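Local atomic coordinates of KLLA0B12012p (Kluyveromyces lactis, PDB entry 6Y3P), a protein that carries a C-terminal ATP-grasp domain of the tubulin-tyrosine ligase family, probably binds ATP, and interacts with the mRNA decapping enzyme Dcp2. Residues A[12-17]-A[55-60]. Residues are numbered along the deposited sequence; the frame is centred on the assembly and turned at random.
Sequences LTIPET and YEQLDM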
# COMPACT_ATOMS: atom_id res chain seq x y z
N LEU A 12 -8.63 3.09 23.58
CA LEU A 12 -8.76 3.86 22.33
C LEU A 12 -8.19 5.25 22.57
O LEU A 12 -8.90 6.11 23.06
CB LEU A 12 -10.24 3.92 21.92
CG LEU A 12 -10.62 4.48 20.53
CD1 LEU A 12 -9.88 3.75 19.39
CD2 LEU A 12 -12.13 4.39 20.31
N THR A 13 -6.89 5.44 22.26
CA THR A 13 -6.13 6.68 22.49
C THR A 13 -6.17 7.66 21.30
O THR A 13 -5.55 8.72 21.34
CB THR A 13 -4.68 6.37 22.91
OG1 THR A 13 -4.02 5.65 21.87
CG2 THR A 13 -4.61 5.61 24.22
N ILE A 14 -6.91 7.30 20.27
CA ILE A 14 -7.07 8.12 19.09
C ILE A 14 -7.91 9.35 19.41
O ILE A 14 -8.93 9.24 20.10
CB ILE A 14 -7.59 7.25 17.92
CG1 ILE A 14 -6.42 6.90 17.02
CG2 ILE A 14 -8.76 7.87 17.14
CD1 ILE A 14 -6.47 5.58 16.49
N PRO A 15 -7.46 10.56 18.97
CA PRO A 15 -8.24 11.77 19.21
C PRO A 15 -9.66 11.62 18.69
O PRO A 15 -9.88 11.08 17.60
CB PRO A 15 -7.47 12.84 18.43
CG PRO A 15 -6.08 12.32 18.38
CD PRO A 15 -6.25 10.86 18.18
N GLU A 16 -10.62 12.06 19.50
CA GLU A 16 -12.07 12.06 19.24
C GLU A 16 -12.42 12.86 17.98
O GLU A 16 -13.52 12.71 17.45
CB GLU A 16 -12.83 12.56 20.47
CG GLU A 16 -12.63 11.67 21.69
CD GLU A 16 -13.33 12.12 22.96
OE1 GLU A 16 -14.58 12.08 22.99
OE2 GLU A 16 -12.63 12.45 23.94
N THR A 17 -11.46 13.66 17.47
CA THR A 17 -11.60 14.43 16.24
C THR A 17 -11.35 13.56 15.01
O THR A 17 -11.77 13.95 13.92
CB THR A 17 -10.69 15.66 16.21
OG1 THR A 17 -9.41 15.36 16.76
CG2 THR A 17 -11.32 16.86 16.88
N TYR A 55 0.26 5.42 15.58
CA TYR A 55 1.53 4.70 15.67
C TYR A 55 2.38 5.08 16.86
O TYR A 55 2.82 4.19 17.59
CB TYR A 55 2.36 4.78 14.37
CG TYR A 55 3.57 3.88 14.44
CD1 TYR A 55 3.43 2.49 14.55
CD2 TYR A 55 4.86 4.41 14.46
CE1 TYR A 55 4.54 1.65 14.64
CE2 TYR A 55 5.98 3.58 14.56
CZ TYR A 55 5.82 2.20 14.64
OH TYR A 55 6.92 1.38 14.72
N GLU A 56 2.55 6.39 17.09
CA GLU A 56 3.34 6.94 18.19
C GLU A 56 2.75 6.69 19.58
O GLU A 56 3.52 6.71 20.54
CB GLU A 56 3.64 8.44 17.98
CG GLU A 56 4.67 8.77 16.89
CD GLU A 56 5.84 7.82 16.66
OE1 GLU A 56 6.05 7.41 15.49
OE2 GLU A 56 6.55 7.48 17.63
N GLN A 57 1.41 6.47 19.71
CA GLN A 57 0.81 6.23 21.05
C GLN A 57 1.01 4.76 21.50
O GLN A 57 0.88 4.45 22.69
CB GLN A 57 -0.69 6.58 21.08
CG GLN A 57 -1.07 8.00 20.68
CD GLN A 57 -2.50 8.14 20.23
OE1 GLN A 57 -3.16 7.19 19.79
NE2 GLN A 57 -3.01 9.35 20.27
N LEU A 58 1.30 3.86 20.55
CA LEU A 58 1.46 2.45 20.91
C LEU A 58 2.79 2.16 21.61
O LEU A 58 3.76 2.91 21.44
CB LEU A 58 1.23 1.53 19.71
CG LEU A 58 -0.08 1.70 18.95
CD1 LEU A 58 -0.08 0.85 17.71
CD2 LEU A 58 -1.29 1.37 19.81
N ASP A 59 2.82 1.09 22.43
CA ASP A 59 4.01 0.70 23.17
C ASP A 59 4.59 -0.58 22.59
O ASP A 59 4.16 -1.68 22.94
CB ASP A 59 3.72 0.56 24.67
CG ASP A 59 4.97 0.50 25.55
OD1 ASP A 59 6.10 0.45 25.00
OD2 ASP A 59 4.82 0.53 26.79
N MET A 60 5.61 -0.41 21.72
CA MET A 60 6.26 -1.51 21.01
C MET A 60 7.04 -2.44 21.93
O MET A 60 7.12 -3.64 21.65
CB MET A 60 7.11 -1.00 19.83
CG MET A 60 6.30 -0.25 18.76
SD MET A 60 5.06 -1.27 17.94
CE MET A 60 3.70 -0.19 17.94
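Thr-13 and Gln-57 join two loops at the C-terminal ends of the two central strands of the four-stranded parallel sheet of this ATP-grasp domain: 12-17 runs from strand 8-12 toward helix 21-31, and 55-60 from the adjacent strand 48-52 to helix 60-65, where Asp-59 is the N-cap. Between their CA atoms, 7.1 Å apart, a side-chain hydrogen bond spans the loops, Thr-13 OG1 giving its proton to Gln-57 OE1 at 2.7 Å. The hydroxyl comes in over the amide face, 68° out of the carbonyl plane, with a C=O...O angle of 109°. Threonine suits the place because one small hydroxyl can serve two partners: OG1 is also hydrogen-bonded to His-51 NE2, on the strand leading into the second loop. With chi1 of Thr-13 at 62°, OG1 stands between the backbone N and the carbonyl carbon and meets Gln-57 OE1. Glutamine has the length to cross from the other loop, its chain extended beyond CG, and OE1 also accepts a hydrogen bond from the backbone N of Asp-54, which ties the amide back to its own loop. Cut back to an alanine, position Gln-57 would probably leave the Thr-13 hydroxyl and the Asp-54 N-H without their common acceptor and open a gap beside Pro-15. Gln-57 NE2 lies 2.8 Å from the carbonyl O of Thr-13. Ile-14 and Pro-15 add lighter packing, both also touching Asp-54; the Ile-14 side chain is buried against Tyr-52, whereas the exposed Pro-15 ring reaches the amide through CD, 4.1 Å from Gln-57 NE2.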